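PDB 5IM3: ribonucleoside-diphosphate reductase from Pseudomonas aeruginosa, which probably supplies precursors for DNA synthesis by reducing ribonucleoside diphosphates to deoxyribonucleotides, under allosteric control by bound nucleotides such as dATP. Local coordinates for residues D597-V610 / N650-G664. Numbering follows the deposited sequence.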
# COMPACT_ATOMS: atom_id res chain seq x y z
N ASP A 597 32.91 -28.33 -31.86
CA ASP A 597 32.96 -28.32 -33.32
C ASP A 597 31.57 -28.39 -33.95
O ASP A 597 31.46 -28.67 -35.15
CB ASP A 597 33.82 -29.47 -33.82
CG ASP A 597 35.26 -29.36 -33.36
OD1 ASP A 597 35.89 -28.31 -33.60
OD2 ASP A 597 35.76 -30.33 -32.74
N GLU A 598 30.51 -28.14 -33.18
CA GLU A 598 29.15 -28.29 -33.69
C GLU A 598 28.29 -27.14 -33.16
O GLU A 598 27.98 -27.09 -31.97
CB GLU A 598 28.56 -29.64 -33.29
CG GLU A 598 29.22 -30.82 -34.00
CD GLU A 598 28.53 -32.14 -33.71
OE1 GLU A 598 29.21 -33.18 -33.80
OE2 GLU A 598 27.32 -32.12 -33.39
N ILE A 599 27.92 -26.24 -34.05
CA ILE A 599 26.88 -25.26 -33.81
C ILE A 599 25.62 -25.78 -34.50
O ILE A 599 25.57 -25.87 -35.73
CB ILE A 599 27.29 -23.87 -34.33
CG1 ILE A 599 28.36 -23.28 -33.40
CG2 ILE A 599 26.08 -22.94 -34.43
CD1 ILE A 599 28.94 -21.95 -33.85
N ALA A 600 24.62 -26.15 -33.71
CA ALA A 600 23.40 -26.73 -34.27
C ALA A 600 22.62 -25.69 -35.06
O ALA A 600 22.57 -24.52 -34.69
CB ALA A 600 22.53 -27.31 -33.16
N VAL A 601 22.02 -26.13 -36.17
CA VAL A 601 21.29 -25.26 -37.08
C VAL A 601 19.85 -25.76 -37.16
O VAL A 601 19.61 -26.95 -37.37
CB VAL A 601 21.93 -25.26 -38.49
CG1 VAL A 601 21.33 -24.15 -39.34
CG2 VAL A 601 23.44 -25.11 -38.39
N CYS A 602 18.90 -24.84 -37.01
CA CYS A 602 17.48 -25.17 -37.09
C CYS A 602 16.98 -24.88 -38.50
O CYS A 602 16.97 -23.72 -38.93
CB CYS A 602 16.65 -24.39 -36.07
SG CYS A 602 17.56 -23.86 -34.60
N ASN A 603 16.55 -25.92 -39.20
CA ASN A 603 16.00 -25.80 -40.55
C ASN A 603 14.50 -26.10 -40.45
O ASN A 603 14.11 -27.23 -40.15
CB ASN A 603 16.73 -26.75 -41.50
CG ASN A 603 18.23 -26.84 -41.21
OD1 ASN A 603 18.98 -25.91 -41.49
ND2 ASN A 603 18.65 -27.96 -40.64
N LEU A 604 13.67 -25.08 -40.69
CA LEU A 604 12.30 -25.07 -40.21
C LEU A 604 11.28 -24.81 -41.31
O LEU A 604 11.55 -24.10 -42.29
CB LEU A 604 12.10 -24.01 -39.12
CG LEU A 604 13.02 -24.12 -37.91
CD1 LEU A 604 12.78 -22.94 -36.97
CD2 LEU A 604 12.80 -25.45 -37.20
N GLY A 605 10.09 -25.37 -41.11
CA GLY A 605 8.92 -25.11 -41.94
C GLY A 605 7.70 -25.61 -41.20
O GLY A 605 7.81 -26.36 -40.22
N SER A 606 6.52 -25.21 -41.68
CA SER A 606 5.30 -25.48 -40.94
C SER A 606 4.16 -25.92 -41.85
O SER A 606 3.91 -25.30 -42.89
CB SER A 606 4.87 -24.25 -40.13
OG SER A 606 5.70 -24.08 -39.00
N ILE A 607 3.47 -26.98 -41.43
CA ILE A 607 2.26 -27.42 -42.10
C ILE A 607 1.12 -26.46 -41.78
O ILE A 607 1.02 -25.93 -40.66
CB ILE A 607 1.91 -28.85 -41.67
CG1 ILE A 607 3.09 -29.81 -41.91
CG2 ILE A 607 0.66 -29.33 -42.40
CD1 ILE A 607 3.49 -29.96 -43.36
N ASN A 608 0.25 -26.25 -42.76
CA ASN A 608 -0.95 -25.43 -42.58
C ASN A 608 -2.12 -26.38 -42.34
O ASN A 608 -2.70 -26.93 -43.28
CB ASN A 608 -1.18 -24.55 -43.80
CG ASN A 608 -2.47 -23.77 -43.73
OD1 ASN A 608 -3.15 -23.76 -42.71
ND2 ASN A 608 -2.81 -23.10 -44.83
N LEU A 609 -2.47 -26.56 -41.06
CA LEU A 609 -3.54 -27.50 -40.72
C LEU A 609 -4.87 -27.11 -41.35
O LEU A 609 -5.66 -27.99 -41.71
CB LEU A 609 -3.68 -27.58 -39.19
CG LEU A 609 -2.59 -28.37 -38.47
CD1 LEU A 609 -2.71 -28.21 -36.96
CD2 LEU A 609 -2.65 -29.84 -38.86
N VAL A 610 -5.14 -25.81 -41.49
CA VAL A 610 -6.42 -25.37 -42.05
C VAL A 610 -6.64 -26.00 -43.42
O VAL A 610 -7.75 -26.44 -43.74
CB VAL A 610 -6.47 -23.84 -42.11
CG1 VAL A 610 -7.66 -23.37 -42.97
CG2 VAL A 610 -6.57 -23.27 -40.70
N ASN A 650 29.31 -28.34 -40.23
CA ASN A 650 29.70 -29.66 -39.72
C ASN A 650 28.51 -30.38 -39.09
O ASN A 650 28.27 -31.56 -39.36
CB ASN A 650 30.84 -29.51 -38.72
CG ASN A 650 31.36 -30.84 -38.23
OD1 ASN A 650 31.52 -31.78 -39.00
ND2 ASN A 650 31.62 -30.93 -36.93
N SER A 651 27.76 -29.69 -38.23
CA SER A 651 26.66 -30.35 -37.53
C SER A 651 25.49 -30.63 -38.46
O SER A 651 24.83 -31.67 -38.34
CB SER A 651 26.19 -29.49 -36.36
OG SER A 651 25.45 -28.38 -36.83
N ASN A 652 25.20 -29.72 -39.38
CA ASN A 652 24.09 -29.94 -40.30
C ASN A 652 24.38 -31.11 -41.23
O ASN A 652 23.51 -31.97 -41.44
CB ASN A 652 23.82 -28.67 -41.11
CG ASN A 652 22.46 -28.06 -40.81
OD1 ASN A 652 21.82 -28.39 -39.80
ND2 ASN A 652 22.03 -27.15 -41.66
N PHE A 653 25.60 -31.19 -41.77
CA PHE A 653 25.95 -32.29 -42.66
C PHE A 653 26.05 -33.62 -41.92
O PHE A 653 25.72 -34.67 -42.49
CB PHE A 653 27.28 -32.00 -43.37
CG PHE A 653 27.19 -30.98 -44.48
CD1 PHE A 653 26.03 -30.25 -44.69
CD2 PHE A 653 28.27 -30.77 -45.33
CE1 PHE A 653 25.95 -29.32 -45.71
CE2 PHE A 653 28.20 -29.84 -46.35
CZ PHE A 653 27.04 -29.11 -46.54
N LYS A 654 26.51 -33.60 -40.67
CA LYS A 654 26.70 -34.84 -39.92
C LYS A 654 25.36 -35.46 -39.53
O LYS A 654 25.15 -36.66 -39.69
CB LYS A 654 27.53 -34.57 -38.66
CG LYS A 654 28.98 -35.01 -38.73
CD LYS A 654 29.77 -34.44 -37.56
CE LYS A 654 31.13 -35.09 -37.41
NZ LYS A 654 31.04 -36.45 -36.81
N HIS A 655 24.43 -34.64 -39.03
CA HIS A 655 23.22 -35.13 -38.38
C HIS A 655 21.94 -34.81 -39.14
O HIS A 655 20.93 -35.48 -38.91
CB HIS A 655 23.11 -34.54 -36.97
CG HIS A 655 24.39 -34.59 -36.20
ND1 HIS A 655 25.06 -35.77 -35.95
CD2 HIS A 655 25.12 -33.61 -35.62
CE1 HIS A 655 26.15 -35.51 -35.25
NE2 HIS A 655 26.21 -34.21 -35.04
N ARG A 656 21.95 -33.80 -40.00
CA ARG A 656 20.81 -33.45 -40.84
C ARG A 656 19.50 -33.35 -40.04
O ARG A 656 18.51 -34.01 -40.38
CB ARG A 656 20.65 -34.44 -41.99
CG ARG A 656 21.93 -34.70 -42.79
CD ARG A 656 21.61 -35.40 -44.11
NE ARG A 656 20.84 -34.54 -44.99
CZ ARG A 656 21.38 -33.70 -45.88
NH1 ARG A 656 22.70 -33.62 -46.01
NH2 ARG A 656 20.60 -32.94 -46.63
N PRO A 657 19.45 -32.53 -39.00
CA PRO A 657 18.18 -32.29 -38.33
C PRO A 657 17.33 -31.29 -39.10
O PRO A 657 17.84 -30.37 -39.74
CB PRO A 657 18.60 -31.71 -36.97
CG PRO A 657 19.87 -31.01 -37.26
CD PRO A 657 20.56 -31.81 -38.33
N VAL A 658 16.02 -31.49 -39.04
CA VAL A 658 15.05 -30.54 -39.56
C VAL A 658 13.99 -30.34 -38.48
O VAL A 658 13.92 -31.07 -37.49
CB VAL A 658 14.41 -31.01 -40.89
CG1 VAL A 658 15.49 -31.22 -41.95
CG2 VAL A 658 13.60 -32.29 -40.69
N GLY A 659 13.16 -29.32 -38.69
CA GLY A 659 12.08 -29.02 -37.76
C GLY A 659 10.78 -28.69 -38.46
O GLY A 659 10.53 -27.52 -38.79
N LEU A 660 9.95 -29.70 -38.69
CA LEU A 660 8.65 -29.51 -39.32
C LEU A 660 7.61 -29.24 -38.24
O LEU A 660 7.38 -30.09 -37.36
CB LEU A 660 8.26 -30.74 -40.14
CG LEU A 660 6.90 -30.69 -40.86
CD1 LEU A 660 6.91 -29.65 -41.97
CD2 LEU A 660 6.54 -32.05 -41.41
N GLY A 661 6.97 -28.07 -38.29
CA GLY A 661 5.97 -27.67 -37.34
C GLY A 661 4.58 -27.60 -37.94
O GLY A 661 4.31 -28.15 -39.01
N ILE A 662 3.69 -26.92 -37.22
CA ILE A 662 2.30 -26.75 -37.64
C ILE A 662 1.85 -25.32 -37.37
O ILE A 662 2.42 -24.61 -36.54
CB ILE A 662 1.35 -27.74 -36.93
CG1 ILE A 662 1.48 -27.60 -35.41
CG2 ILE A 662 1.65 -29.17 -37.37
CD1 ILE A 662 0.41 -28.35 -34.63
N MET A 663 0.81 -24.91 -38.09
CA MET A 663 0.15 -23.64 -37.84
C MET A 663 -1.31 -23.76 -38.26
O MET A 663 -1.72 -24.71 -38.93
CB MET A 663 0.84 -22.48 -38.57
CG MET A 663 0.99 -22.66 -40.07
SD MET A 663 1.71 -21.20 -40.85
CE MET A 663 1.80 -21.73 -42.56
N GLY A 664 -2.11 -22.77 -37.84
CA GLY A 664 -3.54 -22.82 -38.06
C GLY A 664 -4.28 -23.75 -37.13
O GLY A 664 -5.40 -24.16 -37.45
O HOH W 1 22.64 -28.79 -37.12
O HOH W 2 17.14 -28.16 -38.06
O HOH W 3 5.51 -24.25 -36.15
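With CG turned opposite the carbonyl carbon and beside the backbone N (chi1 -69°) and an extended chain beyond it, Glu598 reaches along the last turn of helix 646-655, from beside Ser651 to the edge of the His655 ring, where NE2 donates to OE2 at 2.9 Å. The bond lies near the ring plane but meets the carboxylate from above its own plane, while CB of Lys654 covers one ring face. Ser651, its OG held between backbone N and carbonyl carbon (chi1 74°), donates to Ile599 O at 2.7 Å. A water ties the same hydroxyl to Val601 N and Asn652 OD1. Near the end of the helix the amides of Asn652 and Asn603 approach from opposite directions, their planes 46° apart: Asn652 ND2 gives a bond to Asn603 OD1 (3.3 Å), the return bond from Asn603 ND2 being weak. Asn603 ND2 donates more closely to Pro657 O, at 2.7 Å and in its own amide plane. Ser371 also bonds Asn603 OD1, and Tyr643 bonds Asn652 ND2, which helps to fix the rotation of both amides.

Beyond this junction strands 604-608 and 659-663 run parallel, their ladder starting at Gly659 N to Asn603 O and closing at Leu609 N to Met663 O. Gly659 lets CD2 of Leu604 lie 3.7 Å from its CA. On the face bearing Ile607, CD1 of that residue meets Leu660 CD1 at 3.7 Å; Leu660 also touches helix 620-640, which with helix 646-655 forms the right-handed beta-alpha-beta crossover joining the two strands. Met663 and Ser606 face helix 773-779 instead. Strands 373-377 and 353-355 pair antiparallel with earlier and later parts of strand 600-608 in the barrel domain, the former also tied by the Cys602-Cys373 disulfide.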